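Local coordinates for protein putative esterase (PDB 5VOL) that acts as a ferulic acid esterase of carbohydrate esterase family 1, probably cleaving feruloyl esters from arabinoxylan, at residues A61-V66 with H252-W257; M53-P58 with A136-G141; F8-V13 with H65-M70; R26-F31 with K122-I127. All coordinates share one frame; numbering follows the deposited sequence.

From the N terminus, residues 8-13 at the start of the edge strand 11-19 close the first loop, onto residues 65-70 (contact 3). The next strand, 24-32, opens contact 4, which closes at residues 122-127, at the end of helix 108-123. Residues 53-58, the loop following strand 46-50, join the strand-to-helix junction at 136-141 in contact 2, and residues 61-66 wait until 252-257, near the C terminus, to close contact 1. No loop nests wholly inside another: contacts 2, 3 and 4 cross one another, contact 1 crosses 2 and 4, and contacts 1 and 3 share His65 and Val66. Together they tie the antiparallel edge of the sheet, the flanking helices and the probable active site.

Contact 1 (A61-V66 with H252-W257); sequences AERGHV and HDWEYW
Arg63 runs alongside Trp254 in the opposite sense and ends on the carboxylate of Glu255, joining the turn after helix 59-62 to the first turn of helix 254-271 in this alpha/beta-hydrolase fold. CG of Arg63 sits over one face of the indole as a CH-pi contact, 3.8 Å from the centroid of the Trp254 five-membered ring, while the ring of Trp257 packs on the opposite face. Arginine suits this place because its methylene arm is apolar and its end charged. The arm leaves with CG anti to the backbone N (chi1 179°) and bends at chi2, which brings the guanidinium over Trp254 CB. There Arg63 NH2 gives Glu255 OE2 a salt-bridging hydrogen bond of 2.8 Å, nearly straight at 165°, in the guanidinium plane and on the anti lone pair. A water takes a bond from Arg63 NH1 and gives one to the same OE2. Gly64 CA packs 3.6 Å from Trp254 CZ3, where even a beta carbon would be tight.

Further out, Arg63 NH2 also pairs with Asp68 of the second subunit, and Glu255 OE1 bonds Tyr262 and His258 of that subunit, so the charged pair also takes part in this interface. Trp254 NE1 is held by Glu55, and His252 probably serves in the catalytic triad. Asp253 caps the helix, its OD1 accepting from Tyr256 N at 3.0 Å.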
# COMPACT_ATOMS: atom_id res chain seq x y z
N ALA C 61 -3.22 21.63 -7.91
CA ALA C 61 -2.13 22.10 -7.05
C ALA C 61 -2.60 22.33 -5.61
O ALA C 61 -1.91 21.96 -4.67
CB ALA C 61 -1.51 23.38 -7.62
N GLU C 62 -3.77 22.92 -5.43
CA GLU C 62 -4.21 23.34 -4.10
C GLU C 62 -4.77 22.20 -3.26
O GLU C 62 -4.52 22.14 -2.06
CB GLU C 62 -5.26 24.45 -4.22
CG GLU C 62 -4.74 25.62 -5.01
CD GLU C 62 -5.62 26.86 -4.90
OE1 GLU C 62 -6.78 26.73 -4.47
OE2 GLU C 62 -5.13 27.95 -5.26
N ARG C 63 -5.54 21.30 -3.86
CA ARG C 63 -6.12 20.19 -3.11
C ARG C 63 -5.47 18.85 -3.50
O ARG C 63 -5.42 17.92 -2.70
CB ARG C 63 -7.64 20.13 -3.33
CG ARG C 63 -8.35 18.97 -2.60
CD ARG C 63 -8.17 19.05 -1.07
NE ARG C 63 -8.71 17.88 -0.34
CZ ARG C 63 -8.05 16.74 -0.12
NH1 ARG C 63 -6.82 16.57 -0.57
NH2 ARG C 63 -8.63 15.76 0.56
N GLY C 64 -4.99 18.76 -4.74
CA GLY C 64 -4.31 17.56 -5.20
C GLY C 64 -2.89 17.51 -4.65
O GLY C 64 -2.29 16.44 -4.60
N HIS C 65 -2.38 18.66 -4.22
CA HIS C 65 -1.00 18.79 -3.75
C HIS C 65 0.02 18.23 -4.74
O HIS C 65 0.98 17.55 -4.34
CB HIS C 65 -0.83 18.12 -2.37
CG HIS C 65 -1.79 18.62 -1.34
ND1 HIS C 65 -1.79 19.93 -0.90
CD2 HIS C 65 -2.80 18.00 -0.67
CE1 HIS C 65 -2.75 20.09 -0.01
NE2 HIS C 65 -3.38 18.94 0.15
N VAL C 66 -0.17 18.53 -6.03
CA VAL C 66 0.69 17.97 -7.06
C VAL C 66 2.16 18.26 -6.81
O VAL C 66 3.00 17.39 -7.03
CB VAL C 66 0.31 18.47 -8.47
CG1 VAL C 66 1.25 17.87 -9.52
CG2 VAL C 66 -1.10 18.07 -8.79
N HIS C 252 -16.49 9.81 -4.94
CA HIS C 252 -16.18 10.88 -5.86
C HIS C 252 -15.58 12.01 -5.05
O HIS C 252 -16.23 13.03 -4.84
CB HIS C 252 -17.46 11.35 -6.59
CG HIS C 252 -17.23 11.82 -8.00
ND1 HIS C 252 -16.81 10.98 -9.00
CD2 HIS C 252 -17.39 13.04 -8.57
CE1 HIS C 252 -16.70 11.66 -10.13
NE2 HIS C 252 -17.07 12.92 -9.89
N ASP C 253 -14.34 11.84 -4.58
CA ASP C 253 -13.79 12.82 -3.65
C ASP C 253 -12.29 13.00 -3.81
O ASP C 253 -11.62 12.21 -4.48
CB ASP C 253 -14.12 12.40 -2.20
CG ASP C 253 -13.57 11.03 -1.85
OD1 ASP C 253 -12.34 10.87 -1.87
OD2 ASP C 253 -14.37 10.11 -1.55
N TRP C 254 -11.77 14.06 -3.20
CA TRP C 254 -10.37 14.44 -3.41
C TRP C 254 -9.37 13.53 -2.71
O TRP C 254 -8.20 13.48 -3.12
CB TRP C 254 -10.15 15.90 -3.02
CG TRP C 254 -10.34 16.74 -4.24
CD1 TRP C 254 -11.46 17.42 -4.61
CD2 TRP C 254 -9.40 16.90 -5.32
NE1 TRP C 254 -11.27 18.02 -5.83
CE2 TRP C 254 -10.01 17.71 -6.29
CE3 TRP C 254 -8.09 16.44 -5.54
CZ2 TRP C 254 -9.36 18.09 -7.47
CZ3 TRP C 254 -7.44 16.82 -6.71
CH2 TRP C 254 -8.09 17.64 -7.67
N GLU C 255 -9.79 12.78 -1.70
CA GLU C 255 -8.86 11.78 -1.17
C GLU C 255 -8.61 10.72 -2.24
O GLU C 255 -7.51 10.21 -2.36
CB GLU C 255 -9.38 11.13 0.12
CG GLU C 255 -9.17 11.98 1.36
CD GLU C 255 -7.70 12.28 1.63
OE1 GLU C 255 -6.93 11.35 1.99
OE2 GLU C 255 -7.30 13.46 1.49
N TYR C 256 -9.64 10.39 -3.01
CA TYR C 256 -9.47 9.43 -4.09
C TYR C 256 -8.52 9.96 -5.18
O TYR C 256 -7.72 9.21 -5.73
CB TYR C 256 -10.82 9.06 -4.72
CG TYR C 256 -10.77 7.70 -5.39
CD1 TYR C 256 -10.94 6.53 -4.64
CD2 TYR C 256 -10.50 7.57 -6.75
CE1 TYR C 256 -10.87 5.27 -5.23
CE2 TYR C 256 -10.43 6.31 -7.35
CZ TYR C 256 -10.61 5.17 -6.58
OH TYR C 256 -10.55 3.91 -7.15
N TRP C 257 -8.61 11.25 -5.49
CA TRP C 257 -7.91 11.81 -6.64
C TRP C 257 -6.48 12.17 -6.26
O TRP C 257 -5.56 11.96 -7.04
CB TRP C 257 -8.69 13.02 -7.20
CG TRP C 257 -10.05 12.59 -7.65
CD1 TRP C 257 -10.36 11.41 -8.28
CD2 TRP C 257 -11.30 13.28 -7.46
NE1 TRP C 257 -11.72 11.34 -8.48
CE2 TRP C 257 -12.31 12.47 -7.99
CE3 TRP C 257 -11.65 14.51 -6.88
CZ2 TRP C 257 -13.67 12.85 -7.98
CZ3 TRP C 257 -12.99 14.89 -6.87
CH2 TRP C 257 -13.98 14.06 -7.42
O HOH W 1 -5.01 14.63 0.45

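Contact 2 (M53-P58 with A136-G141). With IPA (isopropyl alcohol), chain T.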
# COMPACT_ATOMS: atom_id res chain seq x y z
N MET C 53 -15.92 18.87 -13.28
CA MET C 53 -16.98 19.88 -13.42
C MET C 53 -17.06 20.76 -12.16
O MET C 53 -16.76 20.29 -11.06
CB MET C 53 -18.32 19.19 -13.68
CG MET C 53 -19.42 20.14 -14.18
SD MET C 53 -20.94 19.23 -14.54
CE MET C 53 -21.54 18.89 -12.89
N TRP C 54 -17.44 22.02 -12.35
CA TRP C 54 -17.53 23.02 -11.28
C TRP C 54 -16.18 23.58 -10.85
O TRP C 54 -16.10 24.66 -10.27
CB TRP C 54 -18.22 22.46 -10.04
CG TRP C 54 -19.68 22.19 -10.11
CD1 TRP C 54 -20.29 20.99 -10.39
CD2 TRP C 54 -20.74 23.12 -9.82
NE1 TRP C 54 -21.66 21.13 -10.31
CE2 TRP C 54 -21.96 22.43 -9.96
CE3 TRP C 54 -20.77 24.48 -9.47
CZ2 TRP C 54 -23.20 23.04 -9.77
CZ3 TRP C 54 -22.01 25.09 -9.27
CH2 TRP C 54 -23.20 24.37 -9.42
N GLU C 55 -15.11 22.84 -11.12
CA GLU C 55 -13.76 23.22 -10.67
C GLU C 55 -13.06 24.14 -11.67
O GLU C 55 -13.49 24.29 -12.80
CB GLU C 55 -12.91 21.95 -10.44
CG GLU C 55 -13.46 21.08 -9.31
CD GLU C 55 -12.69 19.77 -9.09
OE1 GLU C 55 -11.93 19.33 -10.00
OE2 GLU C 55 -12.85 19.19 -8.01
N THR C 56 -11.97 24.76 -11.23
CA THR C 56 -11.11 25.51 -12.13
C THR C 56 -9.65 25.03 -12.00
O THR C 56 -9.36 24.11 -11.22
CB THR C 56 -11.22 27.03 -11.85
OG1 THR C 56 -10.87 27.31 -10.49
CG2 THR C 56 -12.65 27.51 -12.08
N ASN C 57 -8.76 25.66 -12.75
CA ASN C 57 -7.39 25.17 -12.94
C ASN C 57 -6.53 24.95 -11.69
O ASN C 57 -5.67 24.08 -11.71
CB ASN C 57 -6.63 26.12 -13.89
CG ASN C 57 -6.77 27.58 -13.50
OD1 ASN C 57 -7.85 28.16 -13.63
ND2 ASN C 57 -5.69 28.17 -13.00
N PRO C 58 -6.74 25.72 -10.60
CA PRO C 58 -5.80 25.60 -9.47
C PRO C 58 -6.03 24.40 -8.55
O PRO C 58 -5.24 24.22 -7.63
CB PRO C 58 -6.03 26.89 -8.67
CG PRO C 58 -6.92 27.77 -9.55
CD PRO C 58 -7.70 26.82 -10.39
N ALA C 136 -4.36 12.85 -18.16
CA ALA C 136 -5.13 12.25 -17.07
C ALA C 136 -6.12 13.28 -16.57
O ALA C 136 -5.94 14.47 -16.82
CB ALA C 136 -4.21 11.79 -15.94
N GLY C 137 -7.15 12.85 -15.85
CA GLY C 137 -8.05 13.80 -15.22
C GLY C 137 -9.07 13.10 -14.37
O GLY C 137 -9.22 11.88 -14.46
N LEU C 138 -9.80 13.87 -13.55
CA LEU C 138 -10.86 13.34 -12.72
C LEU C 138 -12.25 13.75 -13.22
O LEU C 138 -12.43 14.85 -13.75
CB LEU C 138 -10.68 13.78 -11.26
CG LEU C 138 -10.94 15.28 -11.03
CD1 LEU C 138 -12.31 15.52 -10.39
CD2 LEU C 138 -9.85 15.89 -10.18
N SER C 139 -13.21 12.85 -13.05
CA SER C 139 -14.61 13.12 -13.39
C SER C 139 -14.79 13.58 -14.83
O SER C 139 -14.46 12.84 -15.76
CB SER C 139 -15.19 14.17 -12.44
OG SER C 139 -16.58 13.99 -12.29
N MET C 140 -15.33 14.78 -15.02
CA MET C 140 -15.42 15.38 -16.34
C MET C 140 -14.06 15.36 -17.02
O MET C 140 -13.95 15.05 -18.21
CB MET C 140 -15.94 16.83 -16.26
CG MET C 140 -16.10 17.54 -17.60
SD MET C 140 -16.79 19.22 -17.39
CE MET C 140 -15.35 20.16 -16.90
N GLY C 141 -13.02 15.71 -16.26
CA GLY C 141 -11.65 15.67 -16.76
C GLY C 141 -11.14 14.28 -17.11
O GLY C 141 -10.28 14.14 -17.98
C1 IPA T . -17.52 17.73 -9.11
C2 IPA T . -16.31 17.77 -8.17
C3 IPA T . -16.59 17.10 -6.82
O2 IPA T . -15.22 17.15 -8.83
O HOH W 2 -17.21 16.34 -13.13
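The carboxylate of Glu55 turns its two oxygens to different partners: OE1 lies 3.8 Å from the Leu138 methyl CD1, while OE2 takes a weak hydrogen bond of 3.2 Å from O2 of an isopropyl alcohol molecule, probably from the crystallisation liquor. The other flat group, the indole of Trp54, has C1 of the same alcohol near it at an oblique approach. An acid can sit against the leucine, probably because the polar demands of Glu55 are met beyond it: Gly52 N bonds OE1 and Trp254 NE1 bonds OE2. Leu138 in turn packs on Trp254 and Trp257 of helix 254-271.

At the other end the base of Met53 (N, CA and CB) meets CB, SD and CE of Met140, whose thioether and methyl give a broad, soft apolar surface. Met140 extends away from its own N (chi1 -179°), which carries SD to 4.0 Å from Met53 CB. One water accepts from Met53 N at 2.8 Å and from Met140 N at 3.1 Å, and also bonds Ser139 OG.

Ser139 carries strained backbone angles (phi 55°, psi -120°), and a beta carbon on Gly137 would clash with Gly141 O. These features are consistent with a GxSxG nucleophile elbow. Ser139 OG bonds His252, consistent with a catalytic triad, and the two amides that hold the water probably form the oxyanion hole of an alpha/beta-hydrolase.

Contact 3 (F8-V13 with H65-M70)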
# COMPACT_ATOMS: atom_id res chain seq x y z
N PHE C 8 17.32 25.50 -5.29
CA PHE C 8 16.35 25.42 -6.37
C PHE C 8 15.16 24.61 -5.88
O PHE C 8 15.33 23.68 -5.09
CB PHE C 8 16.96 24.77 -7.62
CG PHE C 8 18.03 25.59 -8.27
CD1 PHE C 8 17.75 26.84 -8.79
CD2 PHE C 8 19.33 25.10 -8.36
CE1 PHE C 8 18.74 27.61 -9.38
CE2 PHE C 8 20.32 25.86 -8.96
CZ PHE C 8 20.03 27.11 -9.47
N GLN C 9 13.97 24.96 -6.34
CA GLN C 9 12.78 24.21 -5.95
C GLN C 9 11.76 24.12 -7.07
O GLN C 9 11.66 25.02 -7.89
CB GLN C 9 12.13 24.84 -4.72
CG GLN C 9 12.85 26.06 -4.22
CD GLN C 9 12.60 26.30 -2.76
OE1 GLN C 9 11.45 26.40 -2.32
NE2 GLN C 9 13.68 26.37 -1.99
N SER C 10 11.03 23.01 -7.10
CA SER C 10 9.92 22.88 -8.02
C SER C 10 8.91 23.97 -7.67
O SER C 10 8.87 24.45 -6.53
CB SER C 10 9.28 21.49 -7.92
OG SER C 10 8.68 21.31 -6.65
N LYS C 11 8.12 24.36 -8.66
CA LYS C 11 7.25 25.53 -8.55
C LYS C 11 5.92 25.26 -9.18
O LYS C 11 5.83 24.55 -10.19
CB LYS C 11 7.87 26.76 -9.24
CG LYS C 11 8.82 27.56 -8.42
CD LYS C 11 9.38 28.72 -9.25
CE LYS C 11 9.91 28.22 -10.59
NZ LYS C 11 10.81 29.21 -11.26
N VAL C 12 4.88 25.84 -8.61
CA VAL C 12 3.58 25.86 -9.26
C VAL C 12 3.32 27.29 -9.70
O VAL C 12 3.42 28.22 -8.90
CB VAL C 12 2.46 25.36 -8.34
CG1 VAL C 12 1.10 25.68 -8.96
CG2 VAL C 12 2.60 23.87 -8.11
N VAL C 13 3.02 27.48 -10.97
CA VAL C 13 2.82 28.82 -11.51
C VAL C 13 1.43 28.90 -12.12
O VAL C 13 0.98 27.95 -12.77
CB VAL C 13 3.89 29.17 -12.56
CG1 VAL C 13 3.51 30.44 -13.33
CG2 VAL C 13 5.24 29.35 -11.89
N HIS C 65 -2.38 18.66 -4.22
CA HIS C 65 -1.00 18.79 -3.75
C HIS C 65 0.02 18.23 -4.74
O HIS C 65 0.98 17.55 -4.34
CB HIS C 65 -0.83 18.12 -2.37
CG HIS C 65 -1.79 18.62 -1.34
ND1 HIS C 65 -1.79 19.93 -0.90
CD2 HIS C 65 -2.80 18.00 -0.67
CE1 HIS C 65 -2.75 20.09 -0.01
NE2 HIS C 65 -3.38 18.94 0.15
N VAL C 66 -0.17 18.53 -6.03
CA VAL C 66 0.69 17.97 -7.06
C VAL C 66 2.16 18.26 -6.81
O VAL C 66 3.00 17.39 -7.03
CB VAL C 66 0.31 18.47 -8.47
CG1 VAL C 66 1.25 17.87 -9.52
CG2 VAL C 66 -1.10 18.07 -8.79
N LYS C 67 2.49 19.47 -6.36
CA LYS C 67 3.90 19.77 -6.11
C LYS C 67 4.52 18.82 -5.06
O LYS C 67 5.62 18.31 -5.24
CB LYS C 67 4.08 21.22 -5.65
CG LYS C 67 5.46 21.49 -5.04
CD LYS C 67 5.75 22.99 -4.90
CE LYS C 67 6.83 23.27 -3.86
NZ LYS C 67 8.15 22.62 -4.17
N ASP C 68 3.80 18.60 -3.96
CA ASP C 68 4.32 17.78 -2.86
C ASP C 68 4.45 16.32 -3.27
O ASP C 68 5.40 15.65 -2.85
CB ASP C 68 3.42 17.90 -1.62
CG ASP C 68 3.45 19.29 -1.04
OD1 ASP C 68 4.45 20.00 -1.29
OD2 ASP C 68 2.49 19.68 -0.34
N VAL C 69 3.50 15.82 -4.04
CA VAL C 69 3.57 14.44 -4.51
C VAL C 69 4.73 14.28 -5.49
O VAL C 69 5.50 13.32 -5.39
CB VAL C 69 2.26 13.99 -5.17
CG1 VAL C 69 2.40 12.58 -5.73
CG2 VAL C 69 1.10 14.05 -4.17
N MET C 70 4.88 15.22 -6.44
CA MET C 70 6.01 15.16 -7.35
C MET C 70 7.36 15.25 -6.63
O MET C 70 8.30 14.53 -6.98
CB MET C 70 5.92 16.26 -8.42
CG MET C 70 5.04 15.90 -9.61
SD MET C 70 5.73 14.57 -10.62
CE MET C 70 7.11 15.41 -11.41
O HOH W 3 9.96 23.53 -2.09
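Val12 and Lys67 bring the two backbones nearest, with their CA atoms 6.9 Å apart, where the start of edge strand 11-19 meets the first turn of helix 66-76. His65 stands at the N-cap with a positive phi of 51°, and the helix then closes regularly, Val69 N bonding His65 O and Met70 N bonding Val66 O. Between the segments themselves no backbone hydrogen bond forms, so the joining depends largely on the Lys67 side chain, which reaches both a side-chain and a backbone oxygen.

The Lys67 chain runs almost fully extended to CE and bends only at chi4 (60°), which turns the ammonium onto Ser10. NZ gives a hydrogen bond of 2.9 Å to Ser10 OG and another of 3.1 Å to Ser10 O. The second approaches from above the carbonyl plane, 51° out of it, rather than on a lone pair. Serine suits the place because its short side chain puts a hydroxyl close to its own carbonyl, adding a second acceptor for NZ. Water extends the network, accepting from Lys67 NZ at 2.9 Å and donating to Gln9 OE1. Nearer the helix, Val12 CG2 rests 3.9 Å from Lys67 CB, a branched strand residue against the aliphatic base of the lysine.

Asp71, one helical turn on, forms a salt bridge with Lys67 NZ through OD2 and bonds Ser10 OG through OD1. A leucine in place of Lys67 would probably leave both Ser10 oxygens without this donor and Asp71 without this counter-charge. Here, then, the lysine's positive charge is shared between a carboxylate and neutral oxygens, and it links the N-terminal segment to the helix.

Contact 4 (R26-F31 with K122-I127); sequences RAYTVF and KKYRVI
Tyr28 of strand 24-32 reaches across to Tyr124, the first residue past helix 108-123, so the contact fastens a helix end to a face of the central sheet near its antiparallel edge in this alpha/beta-hydrolase fold. The Tyr28 ring, swung off the strand with CG between the backbone N and carbonyl carbon (chi1 66°), meets Tyr124 coming from the opposite direction. The hydroxyls meet in a hydrogen bond of 2.7 Å between Tyr28 OH and Tyr124 OH, each oxygen near the plane of the other ring, at its edge. Carbon edges follow, with Tyr28 CE2 3.9 Å from Tyr124 CE2. Tyrosine suits both places, its ring packing in the core while its hydroxyl finds a partner. Tyr28 OH is bonded to Tyr119 as well.

Thr29 bonds Asn57 and packs on Val12 of strand 11-19. Val30 rejoins the contact, its branched side chain setting CG1 against one face of the Tyr124 ring, toward the rim. Replacing Tyr124 with an alanine would probably strip Tyr28 OH of one of its partners and open a gap beside Val30 CG1. The Tyr124 ring is held on both faces: opposite Val30 CG1, which lies 3.9 Å from Tyr124 CZ, Lys123 CG sits over the ring centre.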
# COMPACT_ATOMS: atom_id res chain seq x y z
N ARG C 26 -7.85 32.36 -20.87
CA ARG C 26 -7.91 31.05 -20.26
C ARG C 26 -6.78 30.91 -19.25
O ARG C 26 -5.60 30.93 -19.62
CB ARG C 26 -7.83 29.95 -21.33
CG ARG C 26 -9.12 29.75 -22.12
CD ARG C 26 -10.19 29.07 -21.26
NE ARG C 26 -11.13 30.02 -20.66
CZ ARG C 26 -12.11 29.69 -19.84
NH1 ARG C 26 -12.27 28.41 -19.47
NH2 ARG C 26 -12.93 30.62 -19.36
N ALA C 27 -7.14 30.81 -17.98
CA ALA C 27 -6.14 30.60 -16.94
C ALA C 27 -5.64 29.16 -16.98
O ALA C 27 -6.34 28.25 -17.43
CB ALA C 27 -6.71 30.93 -15.57
N TYR C 28 -4.43 28.96 -16.49
CA TYR C 28 -3.89 27.61 -16.36
C TYR C 28 -2.91 27.60 -15.20
O TYR C 28 -2.41 28.65 -14.78
CB TYR C 28 -3.20 27.17 -17.65
CG TYR C 28 -1.96 27.98 -17.98
CD1 TYR C 28 -2.04 29.11 -18.78
CD2 TYR C 28 -0.70 27.60 -17.51
CE1 TYR C 28 -0.91 29.85 -19.09
CE2 TYR C 28 0.42 28.33 -17.81
CZ TYR C 28 0.31 29.46 -18.61
OH TYR C 28 1.44 30.18 -18.91
N THR C 29 -2.65 26.41 -14.67
CA THR C 29 -1.73 26.24 -13.56
C THR C 29 -0.74 25.16 -13.95
O THR C 29 -1.13 24.08 -14.40
CB THR C 29 -2.47 25.84 -12.25
OG1 THR C 29 -3.45 26.83 -11.94
CG2 THR C 29 -1.50 25.70 -11.08
N VAL C 30 0.54 25.44 -13.82
CA VAL C 30 1.54 24.50 -14.30
C VAL C 30 2.53 24.18 -13.19
O VAL C 30 2.89 25.06 -12.40
CB VAL C 30 2.30 25.06 -15.54
CG1 VAL C 30 2.90 26.42 -15.23
CG2 VAL C 30 3.37 24.09 -16.00
N PHE C 31 2.92 22.91 -13.10
CA PHE C 31 4.01 22.50 -12.22
C PHE C 31 5.34 22.53 -12.97
O PHE C 31 5.45 21.94 -14.03
CB PHE C 31 3.76 21.08 -11.67
CG PHE C 31 4.98 20.45 -11.04
CD1 PHE C 31 5.26 20.63 -9.69
CD2 PHE C 31 5.85 19.68 -11.80
CE1 PHE C 31 6.39 20.04 -9.11
CE2 PHE C 31 6.99 19.09 -11.23
CZ PHE C 31 7.26 19.28 -9.88
N LYS C 122 6.03 24.98 -25.98
CA LYS C 122 7.13 25.87 -26.32
C LYS C 122 7.62 26.65 -25.09
O LYS C 122 8.81 26.70 -24.81
CB LYS C 122 6.72 26.85 -27.42
CG LYS C 122 7.72 27.97 -27.67
CD LYS C 122 7.27 28.85 -28.85
CE LYS C 122 8.19 30.05 -29.04
NZ LYS C 122 7.75 30.94 -30.16
N LYS C 123 6.69 27.23 -24.34
CA LYS C 123 7.06 28.08 -23.22
C LYS C 123 7.75 27.30 -22.10
O LYS C 123 8.66 27.81 -21.45
CB LYS C 123 5.83 28.79 -22.67
CG LYS C 123 6.11 29.65 -21.45
CD LYS C 123 5.03 30.71 -21.30
CE LYS C 123 5.39 31.72 -20.23
NZ LYS C 123 4.44 32.86 -20.24
N TYR C 124 7.30 26.07 -21.86
CA TYR C 124 7.80 25.31 -20.72
C TYR C 124 8.68 24.14 -21.15
O TYR C 124 8.85 23.17 -20.41
CB TYR C 124 6.63 24.86 -19.83
CG TYR C 124 5.85 26.03 -19.29
CD1 TYR C 124 6.41 26.87 -18.33
CD2 TYR C 124 4.58 26.34 -19.77
CE1 TYR C 124 5.73 27.97 -17.86
CE2 TYR C 124 3.89 27.45 -19.30
CZ TYR C 124 4.47 28.25 -18.34
OH TYR C 124 3.79 29.35 -17.84
N ARG C 125 9.24 24.26 -22.36
CA ARG C 125 10.29 23.36 -22.85
C ARG C 125 9.94 21.88 -22.80
O ARG C 125 10.68 21.06 -22.23
CB ARG C 125 11.59 23.61 -22.07
CG ARG C 125 11.80 25.06 -21.69
CD ARG C 125 13.26 25.37 -21.45
NE ARG C 125 13.87 24.48 -20.47
CZ ARG C 125 14.14 24.82 -19.21
NH1 ARG C 125 13.86 26.04 -18.77
NH2 ARG C 125 14.71 23.94 -18.40
N VAL C 126 8.80 21.54 -23.39
CA VAL C 126 8.35 20.17 -23.47
C VAL C 126 8.98 19.50 -24.69
O VAL C 126 9.15 20.15 -25.72
CB VAL C 126 6.81 20.10 -23.56
CG1 VAL C 126 6.34 18.76 -24.06
CG2 VAL C 126 6.18 20.46 -22.20
N ILE C 127 9.36 18.23 -24.56
CA ILE C 127 10.04 17.52 -25.65
C ILE C 127 9.23 17.62 -26.94
O ILE C 127 9.79 17.88 -28.01
CB ILE C 127 10.29 16.04 -25.28
CG1 ILE C 127 11.31 15.96 -24.15
CG2 ILE C 127 10.77 15.27 -26.50
CD1 ILE C 127 11.42 14.58 -23.51